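Local coordinates for protein FOKI restriction endonuclease (PDB 2FOK) that recognises a DNA site through helix-turn-helix-type domains and, as a type IIS restriction endonuclease, hydrolyses the DNA with a metal-dependent cleavage domain, at residues L64-Y68 against S126-V130; K69-T74 against D85-Q89; L201-A205 against K258-S262; V435-R439 against L565-R569. All blocks are in the same frame, centred on the assembly; numbering follows the deposited sequence.

Contact 1 (L64-Y68 against S126-V130)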
loop_
_atom_site.group_PDB
_atom_site.type_symbol
_atom_site.label_atom_id
_atom_site.label_comp_id
_atom_site.label_asym_id
_atom_site.label_seq_id
_atom_site.Cartn_x
_atom_site.Cartn_y
_atom_site.Cartn_z
ATOM N N LEU A 64 -21.712 16.964 -22.523
ATOM C CA LEU A 64 -21.002 17.222 -21.287
ATOM C C LEU A 64 -19.647 16.557 -21.121
ATOM O O LEU A 64 -19.497 15.339 -21.254
ATOM C CB LEU A 64 -21.900 16.850 -20.102
ATOM C CG LEU A 64 -23.178 17.681 -19.952
ATOM C CD1 LEU A 64 -24.175 16.943 -19.049
ATOM C CD2 LEU A 64 -22.825 19.047 -19.385
ATOM N N ILE A 65 -18.662 17.387 -20.817
ATOM C CA ILE A 65 -17.309 16.936 -20.580
ATOM C C ILE A 65 -16.797 17.885 -19.501
ATOM O O ILE A 65 -17.013 19.096 -19.586
ATOM C CB ILE A 65 -16.451 17.023 -21.872
ATOM C CG1 ILE A 65 -14.973 16.765 -21.543
ATOM C CG2 ILE A 65 -16.642 18.381 -22.545
ATOM C CD1 ILE A 65 -14.214 16.014 -22.629
ATOM N N TYR A 66 -16.167 17.336 -18.467
ATOM C CA TYR A 66 -15.648 18.151 -17.367
ATOM C C TYR A 66 -14.166 17.868 -17.160
ATOM O O TYR A 66 -13.735 16.724 -17.258
ATOM C CB TYR A 66 -16.395 17.848 -16.053
ATOM C CG TYR A 66 -17.913 17.953 -16.093
ATOM C CD1 TYR A 66 -18.552 19.118 -16.522
ATOM C CD2 TYR A 66 -18.711 16.894 -15.668
ATOM C CE1 TYR A 66 -19.955 19.224 -16.524
ATOM C CE2 TYR A 66 -20.111 16.990 -15.667
ATOM C CZ TYR A 66 -20.721 18.156 -16.095
ATOM O OH TYR A 66 -22.097 18.240 -16.102
ATOM N N THR A 67 -13.387 18.907 -16.873
ATOM C CA THR A 67 -11.956 18.735 -16.636
ATOM C C THR A 67 -11.771 18.370 -15.178
ATOM O O THR A 67 -12.669 18.571 -14.357
ATOM C CB THR A 67 -11.153 20.028 -16.894
ATOM O OG1 THR A 67 -11.504 21.006 -15.913
ATOM C CG2 THR A 67 -11.434 20.579 -18.279
ATOM N N TYR A 68 -10.600 17.842 -14.852
ATOM C CA TYR A 68 -10.309 17.450 -13.481
ATOM C C TYR A 68 -10.620 18.586 -12.513
ATOM O O TYR A 68 -11.324 18.391 -11.525
ATOM C CB TYR A 68 -8.836 17.057 -13.348
ATOM C CG TYR A 68 -8.587 15.969 -12.330
ATOM C CD1 TYR A 68 -8.595 16.251 -10.959
ATOM C CD2 TYR A 68 -8.337 14.658 -12.735
ATOM C CE1 TYR A 68 -8.360 15.247 -10.013
ATOM C CE2 TYR A 68 -8.101 13.648 -11.804
ATOM C CZ TYR A 68 -8.115 13.949 -10.445
ATOM O OH TYR A 68 -7.889 12.951 -9.530
ATOM N N SER A 126 -6.412 15.930 -22.252
ATOM C CA SER A 126 -7.508 16.880 -22.151
ATOM C C SER A 126 -7.829 17.018 -20.660
ATOM O O SER A 126 -8.561 17.926 -20.243
ATOM C CB SER A 126 -8.721 16.344 -22.915
ATOM O OG SER A 126 -9.760 17.298 -22.956
ATOM N N ASP A 127 -7.265 16.098 -19.870
ATOM C CA ASP A 127 -7.450 16.075 -18.420
ATOM C C ASP A 127 -8.935 16.157 -18.110
ATOM O O ASP A 127 -9.340 16.823 -17.157
ATOM C CB ASP A 127 -6.724 17.268 -17.788
ATOM C CG ASP A 127 -6.318 17.016 -16.350
ATOM O OD1 ASP A 127 -6.205 15.835 -15.949
ATOM O OD2 ASP A 127 -6.108 18.014 -15.622
ATOM N N SER A 128 -9.737 15.467 -18.918
ATOM C CA SER A 128 -11.187 15.495 -18.770
ATOM C C SER A 128 -11.871 14.132 -18.701
ATOM O O SER A 128 -11.280 13.109 -19.026
ATOM C CB SER A 128 -11.790 16.297 -19.928
ATOM O OG SER A 128 -11.254 17.604 -19.957
ATOM N N PHE A 129 -13.131 14.142 -18.276
ATOM C CA PHE A 129 -13.931 12.928 -18.169
ATOM C C PHE A 129 -15.300 13.107 -18.836
ATOM O O PHE A 129 -15.797 14.233 -18.989
ATOM C CB PHE A 129 -14.207 12.550 -16.700
ATOM C CG PHE A 129 -12.980 12.423 -15.838
ATOM C CD1 PHE A 129 -12.238 13.541 -15.487
ATOM C CD2 PHE A 129 -12.612 11.186 -15.320
ATOM C CE1 PHE A 129 -11.157 13.441 -14.633
ATOM C CE2 PHE A 129 -11.526 11.071 -14.458
ATOM C CZ PHE A 129 -10.796 12.205 -14.113
ATOM N N VAL A 130 -15.896 11.974 -19.213
ATOM C CA VAL A 130 -17.235 11.929 -19.786
ATOM C C VAL A 130 -17.860 10.636 -19.257
ATOM O O VAL A 130 -17.157 9.730 -18.830
ATOM C CB VAL A 130 -17.240 11.890 -21.342
ATOM C CG1 VAL A 130 -16.669 13.186 -21.906
ATOM C CG2 VAL A 130 -16.462 10.679 -21.838
#

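Contact 2 (K69-T74 against D85-Q89)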
loop_
_atom_site.group_PDB
_atom_site.type_symbol
_atom_site.label_atom_id
_atom_site.label_comp_id
_atom_site.label_asym_id
_atom_site.label_seq_id
_atom_site.Cartn_x
_atom_site.Cartn_y
_atom_site.Cartn_z
ATOM N N LYS A 69 -10.100 19.776 -12.812
ATOM C CA LYS A 69 -10.309 20.945 -11.970
ATOM C C LYS A 69 -11.781 21.267 -11.736
ATOM O O LYS A 69 -12.226 21.371 -10.595
ATOM C CB LYS A 69 -9.604 22.159 -12.573
ATOM C CG LYS A 69 -9.665 23.382 -11.683
ATOM C CD LYS A 69 -8.464 24.278 -11.849
ATOM C CE LYS A 69 -8.491 25.407 -10.823
ATOM N NZ LYS A 69 -9.579 25.236 -9.805
ATOM N N GLU A 70 -12.539 21.421 -12.811
ATOM C CA GLU A 70 -13.966 21.736 -12.698
ATOM C C GLU A 70 -14.701 20.804 -11.719
ATOM O O GLU A 70 -15.614 21.228 -11.012
ATOM C CB GLU A 70 -14.629 21.657 -14.082
ATOM C CG GLU A 70 -14.365 22.851 -14.986
ATOM C CD GLU A 70 -14.351 22.477 -16.462
ATOM O OE1 GLU A 70 -14.824 21.373 -16.807
ATOM O OE2 GLU A 70 -13.870 23.283 -17.284
ATOM N N LEU A 71 -14.298 19.536 -11.685
ATOM C CA LEU A 71 -14.910 18.541 -10.800
ATOM C C LEU A 71 -14.371 18.544 -9.364
ATOM O O LEU A 71 -15.136 18.485 -8.409
ATOM C CB LEU A 71 -14.711 17.136 -11.377
ATOM C CG LEU A 71 -15.630 16.658 -12.505
ATOM C CD1 LEU A 71 -14.909 15.615 -13.364
ATOM C CD2 LEU A 71 -16.878 16.067 -11.904
ATOM N N VAL A 72 -13.052 18.610 -9.221
ATOM C CA VAL A 72 -12.426 18.562 -7.907
ATOM C C VAL A 72 -12.132 19.903 -7.236
ATOM O O VAL A 72 -12.277 20.039 -6.015
ATOM C CB VAL A 72 -11.132 17.708 -7.986
ATOM C CG1 VAL A 72 -10.309 17.844 -6.713
ATOM C CG2 VAL A 72 -11.517 16.251 -8.215
ATOM N N GLY A 73 -11.734 20.893 -8.026
ATOM C CA GLY A 73 -11.432 22.191 -7.468
ATOM C C GLY A 73 -10.212 22.153 -6.574
ATOM O O GLY A 73 -9.394 21.240 -6.668
ATOM N N THR A 74 -10.104 23.145 -5.694
ATOM C CA THR A 74 -8.982 23.267 -4.771
ATOM C C THR A 74 -9.472 23.378 -3.329
ATOM O O THR A 74 -10.629 23.702 -3.088
ATOM C CB THR A 74 -8.164 24.532 -5.079
ATOM O OG1 THR A 74 -9.038 25.672 -5.075
ATOM C CG2 THR A 74 -7.495 24.421 -6.435
ATOM N N ASP A 85 -15.551 24.834 -4.363
ATOM C CA ASP A 85 -14.733 25.102 -5.537
ATOM C C ASP A 85 -15.127 24.316 -6.795
ATOM O O ASP A 85 -14.546 24.531 -7.865
ATOM C CB ASP A 85 -13.263 24.808 -5.199
ATOM C CG ASP A 85 -12.294 25.646 -6.013
ATOM O OD1 ASP A 85 -12.126 26.840 -5.691
ATOM O OD2 ASP A 85 -11.700 25.112 -6.981
ATOM N N ALA A 86 -16.111 23.424 -6.697
ATOM C CA ALA A 86 -16.454 22.636 -7.873
ATOM C C ALA A 86 -17.752 21.838 -7.852
ATOM O O ALA A 86 -18.499 21.848 -6.872
ATOM C CB ALA A 86 -15.301 21.710 -8.181
ATOM N N ILE A 87 -17.989 21.132 -8.958
ATOM C CA ILE A 87 -19.176 20.299 -9.148
ATOM C C ILE A 87 -19.317 19.170 -8.130
ATOM O O ILE A 87 -20.301 19.115 -7.391
ATOM C CB ILE A 87 -19.199 19.667 -10.557
ATOM C CG1 ILE A 87 -19.120 20.763 -11.623
ATOM C CG2 ILE A 87 -20.458 18.832 -10.731
ATOM C CD1 ILE A 87 -18.936 20.231 -13.026
ATOM N N ILE A 88 -18.350 18.262 -8.081
ATOM C CA ILE A 88 -18.457 17.160 -7.132
ATOM C C ILE A 88 -18.652 17.708 -5.724
ATOM O O ILE A 88 -19.512 17.243 -4.979
ATOM C CB ILE A 88 -17.205 16.253 -7.183
ATOM C CG1 ILE A 88 -17.151 15.547 -8.551
ATOM C CG2 ILE A 88 -17.251 15.230 -6.038
ATOM C CD1 ILE A 88 -16.259 14.328 -8.620
ATOM N N GLN A 89 -17.855 18.710 -5.371
ATOM C CA GLN A 89 -17.936 19.331 -4.061
ATOM C C GLN A 89 -19.380 19.704 -3.736
ATOM O O GLN A 89 -19.882 19.367 -2.668
ATOM C CB GLN A 89 -17.054 20.584 -4.014
ATOM C CG GLN A 89 -15.602 20.333 -3.622
ATOM C CD GLN A 89 -14.790 21.618 -3.529
ATOM O OE1 GLN A 89 -15.265 22.639 -3.025
ATOM N NE2 GLN A 89 -13.556 21.570 -4.014
#

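Contact 3 (L201-A205 against K258-S262)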
loop_
_atom_site.group_PDB
_atom_site.type_symbol
_atom_site.label_atom_id
_atom_site.label_comp_id
_atom_site.label_asym_id
_atom_site.label_seq_id
_atom_site.Cartn_x
_atom_site.Cartn_y
_atom_site.Cartn_z
ATOM N N LEU A 201 -1.287 -7.919 15.653
ATOM C CA LEU A 201 -2.122 -8.485 16.705
ATOM C C LEU A 201 -1.410 -8.406 18.059
ATOM O O LEU A 201 -2.052 -8.342 19.113
ATOM C CB LEU A 201 -2.471 -9.938 16.380
ATOM C CG LEU A 201 -3.695 -10.140 15.484
ATOM C CD1 LEU A 201 -3.723 -11.565 14.954
ATOM C CD2 LEU A 201 -4.951 -9.840 16.279
ATOM N N ASP A 202 -0.081 -8.409 18.016
ATOM C CA ASP A 202 0.746 -8.318 19.217
ATOM C C ASP A 202 0.590 -6.934 19.858
ATOM O O ASP A 202 0.550 -6.794 21.079
ATOM C CB ASP A 202 2.211 -8.525 18.838
ATOM C CG ASP A 202 2.778 -9.808 19.383
ATOM O OD1 ASP A 202 2.662 -10.036 20.604
ATOM O OD2 ASP A 202 3.347 -10.588 18.590
ATOM N N THR A 203 0.526 -5.912 19.015
ATOM C CA THR A 203 0.378 -4.544 19.473
ATOM C C THR A 203 -1.027 -4.350 20.013
ATOM O O THR A 203 -1.266 -3.490 20.852
ATOM C CB THR A 203 0.604 -3.553 18.321
ATOM O OG1 THR A 203 1.938 -3.695 17.834
ATOM C CG2 THR A 203 0.400 -2.128 18.785
ATOM N N LEU A 204 -1.950 -5.163 19.513
ATOM C CA LEU A 204 -3.350 -5.107 19.917
ATOM C C LEU A 204 -3.573 -5.837 21.236
ATOM O O LEU A 204 -4.338 -5.384 22.086
ATOM C CB LEU A 204 -4.226 -5.732 18.817
ATOM C CG LEU A 204 -5.728 -5.886 19.065
ATOM C CD1 LEU A 204 -6.346 -4.538 19.439
ATOM C CD2 LEU A 204 -6.379 -6.440 17.816
ATOM N N ALA A 205 -2.895 -6.966 21.403
ATOM C CA ALA A 205 -3.034 -7.760 22.613
ATOM C C ALA A 205 -2.490 -7.056 23.843
ATOM O O ALA A 205 -3.057 -7.172 24.920
ATOM C CB ALA A 205 -2.333 -9.101 22.437
ATOM N N LYS A 258 -7.316 -12.645 24.246
ATOM C CA LYS A 258 -8.061 -13.000 23.053
ATOM C C LYS A 258 -8.270 -11.722 22.274
ATOM O O LYS A 258 -8.459 -10.655 22.863
ATOM C CB LYS A 258 -9.406 -13.625 23.427
ATOM C CG LYS A 258 -9.594 -15.036 22.894
ATOM C CD LYS A 258 -10.291 -15.024 21.539
ATOM C CE LYS A 258 -11.153 -16.270 21.351
ATOM N NZ LYS A 258 -10.344 -17.515 21.209
ATOM N N GLU A 259 -8.219 -11.823 20.952
ATOM C CA GLU A 259 -8.396 -10.654 20.107
ATOM C C GLU A 259 -9.166 -11.028 18.853
ATOM O O GLU A 259 -9.263 -12.202 18.502
ATOM C CB GLU A 259 -7.029 -10.060 19.733
ATOM C CG GLU A 259 -6.142 -9.718 20.933
ATOM C CD GLU A 259 -6.720 -8.599 21.797
ATOM O OE1 GLU A 259 -7.420 -7.720 21.249
ATOM O OE2 GLU A 259 -6.477 -8.596 23.024
ATOM N N PHE A 260 -9.721 -10.019 18.190
ATOM C CA PHE A 260 -10.488 -10.213 16.965
ATOM C C PHE A 260 -10.259 -9.057 16.006
ATOM O O PHE A 260 -9.950 -7.943 16.430
ATOM C CB PHE A 260 -11.981 -10.316 17.282
ATOM C CG PHE A 260 -12.613 -9.004 17.670
ATOM C CD1 PHE A 260 -12.524 -8.532 18.976
ATOM C CD2 PHE A 260 -13.304 -8.243 16.728
ATOM C CE1 PHE A 260 -13.124 -7.309 19.340
ATOM C CE2 PHE A 260 -13.898 -7.028 17.078
ATOM C CZ PHE A 260 -13.811 -6.559 18.383
ATOM N N ILE A 261 -10.401 -9.344 14.713
ATOM C CA ILE A 261 -10.256 -8.343 13.659
ATOM C C ILE A 261 -11.600 -8.311 12.924
ATOM O O ILE A 261 -12.028 -9.323 12.361
ATOM C CB ILE A 261 -9.138 -8.724 12.660
ATOM C CG1 ILE A 261 -7.762 -8.578 13.321
ATOM C CG2 ILE A 261 -9.226 -7.850 11.424
ATOM C CD1 ILE A 261 -7.527 -7.240 13.974
ATOM N N SER A 262 -12.264 -7.159 12.933
ATOM C CA SER A 262 -13.564 -7.038 12.282
ATOM C C SER A 262 -13.498 -6.912 10.762
ATOM O O SER A 262 -14.470 -7.207 10.066
ATOM C CB SER A 262 -14.313 -5.848 12.865
ATOM O OG SER A 262 -13.709 -5.429 14.072
#

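Contact 4 (V435-R439 against L565-R569)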
loop_
_atom_site.group_PDB
_atom_site.type_symbol
_atom_site.label_atom_id
_atom_site.label_comp_id
_atom_site.label_asym_id
_atom_site.label_seq_id
_atom_site.Cartn_x
_atom_site.Cartn_y
_atom_site.Cartn_z
ATOM N N VAL A 435 15.127 -13.392 8.308
ATOM C CA VAL A 435 16.307 -13.567 7.471
ATOM C C VAL A 435 17.626 -13.714 8.202
ATOM O O VAL A 435 18.436 -14.576 7.851
ATOM C CB VAL A 435 16.431 -12.413 6.445
ATOM C CG1 VAL A 435 17.636 -12.648 5.523
ATOM C CG2 VAL A 435 15.156 -12.321 5.624
ATOM N N TYR A 436 17.849 -12.872 9.207
ATOM C CA TYR A 436 19.085 -12.922 9.986
ATOM C C TYR A 436 19.048 -14.126 10.911
ATOM O O TYR A 436 20.053 -14.786 11.107
ATOM C CB TYR A 436 19.248 -11.646 10.811
ATOM C CG TYR A 436 19.967 -10.527 10.097
ATOM C CD1 TYR A 436 19.300 -9.721 9.177
ATOM C CD2 TYR A 436 21.306 -10.243 10.377
ATOM C CE1 TYR A 436 19.954 -8.649 8.553
ATOM C CE2 TYR A 436 21.962 -9.186 9.769
ATOM C CZ TYR A 436 21.280 -8.390 8.855
ATOM O OH TYR A 436 21.931 -7.338 8.245
ATOM N N GLY A 437 17.880 -14.410 11.474
ATOM C CA GLY A 437 17.745 -15.559 12.352
ATOM C C GLY A 437 17.575 -15.231 13.816
ATOM O O GLY A 437 17.600 -16.120 14.663
ATOM N N TYR A 438 17.391 -13.954 14.123
ATOM C CA TYR A 438 17.242 -13.518 15.501
ATOM C C TYR A 438 15.914 -13.937 16.087
ATOM O O TYR A 438 14.970 -14.265 15.367
ATOM C CB TYR A 438 17.343 -11.990 15.592
ATOM C CG TYR A 438 18.746 -11.432 15.434
ATOM C CD1 TYR A 438 19.649 -11.449 16.497
ATOM C CD2 TYR A 438 19.160 -10.875 14.222
ATOM C CE1 TYR A 438 20.930 -10.920 16.357
ATOM C CE2 TYR A 438 20.442 -10.341 14.071
ATOM C CZ TYR A 438 21.315 -10.369 15.144
ATOM O OH TYR A 438 22.573 -9.840 15.005
ATOM N N ARG A 439 15.854 -13.924 17.410
ATOM C CA ARG A 439 14.635 -14.240 18.121
ATOM C C ARG A 439 14.276 -12.898 18.734
ATOM O O ARG A 439 15.090 -11.972 18.689
ATOM C CB ARG A 439 14.901 -15.286 19.201
ATOM C CG ARG A 439 13.918 -16.434 19.176
ATOM C CD ARG A 439 14.626 -17.773 19.163
ATOM N NE ARG A 439 14.358 -18.508 20.395
ATOM C CZ ARG A 439 14.657 -19.787 20.593
ATOM N NH1 ARG A 439 15.243 -20.497 19.633
ATOM N NH2 ARG A 439 14.371 -20.355 21.759
ATOM N N LEU A 565 26.027 -14.638 13.042
ATOM C CA LEU A 565 25.468 -13.750 14.062
ATOM C C LEU A 565 26.548 -13.335 15.096
ATOM O O LEU A 565 26.383 -12.347 15.818
ATOM C CB LEU A 565 24.273 -14.443 14.755
ATOM C CG LEU A 565 22.899 -14.471 14.049
ATOM C CD1 LEU A 565 21.797 -14.639 15.080
ATOM C CD2 LEU A 565 22.658 -13.178 13.256
ATOM N N GLU A 566 27.652 -14.083 15.157
ATOM C CA GLU A 566 28.750 -13.766 16.085
ATOM C C GLU A 566 29.663 -12.743 15.422
ATOM O O GLU A 566 30.433 -12.043 16.086
ATOM C CB GLU A 566 29.556 -15.025 16.433
ATOM C CG GLU A 566 31.003 -14.768 16.916
ATOM C CD GLU A 566 31.096 -14.189 18.326
ATOM O OE1 GLU A 566 30.062 -14.090 19.020
ATOM O OE2 GLU A 566 32.211 -13.831 18.746
ATOM N N GLU A 567 29.575 -12.670 14.099
ATOM C CA GLU A 567 30.368 -11.728 13.341
ATOM C C GLU A 567 29.690 -10.370 13.373
ATOM O O GLU A 567 30.353 -9.342 13.287
ATOM C CB GLU A 567 30.540 -12.231 11.920
ATOM C CG GLU A 567 31.393 -13.488 11.864
ATOM C CD GLU A 567 31.783 -13.875 10.462
ATOM O OE1 GLU A 567 30.880 -14.113 9.638
ATOM O OE2 GLU A 567 32.995 -13.937 10.186
ATOM N N VAL A 568 28.364 -10.383 13.521
ATOM C CA VAL A 568 27.554 -9.165 13.604
ATOM C C VAL A 568 27.853 -8.528 14.964
ATOM O O VAL A 568 28.084 -7.324 15.067
ATOM C CB VAL A 568 26.035 -9.493 13.523
ATOM C CG1 VAL A 568 25.201 -8.266 13.888
ATOM C CG2 VAL A 568 25.676 -9.961 12.126
ATOM N N ARG A 569 27.844 -9.362 16.001
ATOM C CA ARG A 569 28.132 -8.943 17.370
ATOM C C ARG A 569 29.323 -7.998 17.366
ATOM O O ARG A 569 29.250 -6.895 17.894
ATOM C CB ARG A 569 28.461 -10.172 18.226
ATOM C CG ARG A 569 28.328 -9.973 19.730
ATOM C CD ARG A 569 29.171 -10.996 20.504
ATOM N NE ARG A 569 30.352 -10.370 21.100
ATOM C CZ ARG A 569 31.559 -10.924 21.160
ATOM N NH1 ARG A 569 31.774 -12.131 20.661
ATOM N NH2 ARG A 569 32.562 -10.256 21.702
#

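Contact 1 (L64-Y68 against S126-V130)
Phe129 presents the edge of its ring to Tyr68: CE1 lies 3.6 Å from Tyr68 CD2, and the two ring planes are inclined at 54° in an oblique pair. The placement follows from Phe129 holding CG anti to its carbonyl carbon (chi1 -54°). Tyr68 OH is bonded to Asp108, while Asp127, beside Tyr68 CB, gives its carboxylate to Arg6 and Tyr122. Between the rings and Ile65 runs an antiparallel pairing. Tyr66 and Phe129 form a hydrogen-bonded pair, with Phe129 N to Tyr66 O at 2.8 Å and Tyr66 N to Phe129 O at 3.2 Å. Tyr68 N donates a hydrogen bond to Asp127 O. Strand 128-131 is the middle of the small sheet of this helix-turn-helix-clan subdomain, and Asp127 and Ser128 form a G1 beta bulge opposite Ile123. Ser128 OG turns back to Ser126 O (2.7 Å), coming from above the carbonyl plane, and touches Thr67 CG2 at 3.4 Å. With an alanine here, Ser126 O is likely to lose this donor and a gap to open beside Thr67 CG2. Ile65 CD1 rests on Val130 CG1, 3.8 Å away. Backbone bonds thus fix the register, and the rings and the Ile65-Val130 pair add apolar packing beside them.

Contact 2 (K69-T74 against D85-Q89)
The amide of Gln89 meets its partners off its own plane: NE2 donates to Val72 O at 2.8 Å, the acceptor lying 19° out of the amide plane, while OE1 takes Asp85 N from well above that plane. Its chain, extended beyond CG (chi2 -177°), carries the amide to Val72. Within the helix-turn-helix-clan subdomain, this is where the end of helix 68-72 runs into the start of helix 87-91. Carbonyls of the last turn of the first helix accept N-H groups from the first turn of the second. Ile88 N lies in the carbonyl plane of Leu71 O, on a lone pair, at 3.2 Å; a bond from Ile87 N to Glu70 O is less certain, because the oxygen is modelled too close to a neighbour. Gly73 ends the first helix with positive phi, and a side chain there would run into Asp85 OD2. That oxygen takes a weak bond from Thr74 N and a salt bridge from Lys69 NZ at 3.5 Å, so it meets both the helix, through Lys69, and the residue that follows Gly73. On the buried side, near Leu111 and Ser107 of helix 104-116, Leu71 CD2 is pressed to 3.4 Å from Ile88 CG1.

Contact 3 (L201-A205 against K258-S262)
Glu259 lies across the Leu201, Leu204 and Ala205 side of helix 197-205, and it has more surface buried here than any other residue of the two segments. With CG anti to the carbonyl carbon and a bend at chi2 (-65°), the side chain folds up rather than reaching straight out, and its carboxylate settles on the helix. OE1 comes to 3.3 Å from Leu204 CG, OE2 to 3.6 Å from Ala205 CA, and the CG carbon sits near the Ala205 methyl. None of these is a hydrogen bond. OE2 also lies 2.9 Å from Lys258 O, two acceptors facing each other, and an ion pair to Lys212 is long and weak; such surroundings could make the charged form costly and might raise the pKa. The strand is 258-267, the central one of a three-stranded antiparallel sheet in recognition subdomain 2, again of the helix-turn-helix clan. Segment 201-205 runs at 126° to the 258-261 part of the strand, their axes 9.0 Å apart at closest. Leu204 contributes next: its CG stands anti to the backbone N (chi1 175°), which aims the fork at the strand, where CD2 meets Ile261 CD1 at 4.1 Å. Leu201, one turn earlier, runs antiparallel alongside Glu259, with CD2 at 4.0 Å from Glu259 CB. Phe247 of strand 240-248 also touches this leucine, while Arg216 of helix 209-218 covers part of Ile261.

Contact 4 (V435-R439 against L565-R569)
Leu565, first in helix 565-569, lays its fork over one face of the Tyr438 ring. CD2 stands 4.0 Å from the ring centroid, 29° off the normal, a CH-pi contact, and CD1 sits toward the rim, near Tyr438 CE1. This is in the PD-(D/E)XK-clan cleavage domain, where the turn after helix 421-436 leads to edge strand 439-442 of the mixed sheet. The same CD2 approaches the edge of the Tyr436 ring, at 4.3 Å from Tyr436 CD2, so one methyl touches the face of one tyrosine and the edge of the other. Tyr436 OH is fixed by Leu551 O. One turn on, Val568 holds CG1 anti to its backbone N (chi1 169°), which sends that methyl to 3.3 Å from Tyr438 OH, while Val568 CG2 lies at the edge of Tyr436. Tyr438 OH bonds to Tyr462 OH, and Tyr462 OH also bonds Leu565 O. Replacing Tyr438 with an alanine is likely to take away the ring face under Leu565 and one hydroxyl partner of Tyr462. Helix 565-569 ends with Arg569, whose NE pairs with Glu514 and whose NH1 donates to Glu566 OE1, which lies near the guanidinium plane and is met on its syn side at 3.1 Å.

From the N terminus, contact 1 closes a loop of 57 residues between 64-68 and 126-130, pairing strand 66-67 with strand 128-131, and contact 2 is nested inside it, joining helix 68-72 to helix 87-91. The two touch, Tyr66 CD1 reaching Ile87 CD1 at 3.7 Å, so the edge strand and the two short helices are packed together. Contact 3 follows in series in subdomain 2, closing a loop of 52 residues that brings helix 197-205 against strand 258-267, its centre about 45 Å from that of contact 1. Contact 4 opens later and spans 125 residues of the cleavage domain, tying the end of helix 421-436 to helix 565-569. Its nearest atoms lie about 11 Å from contact 3.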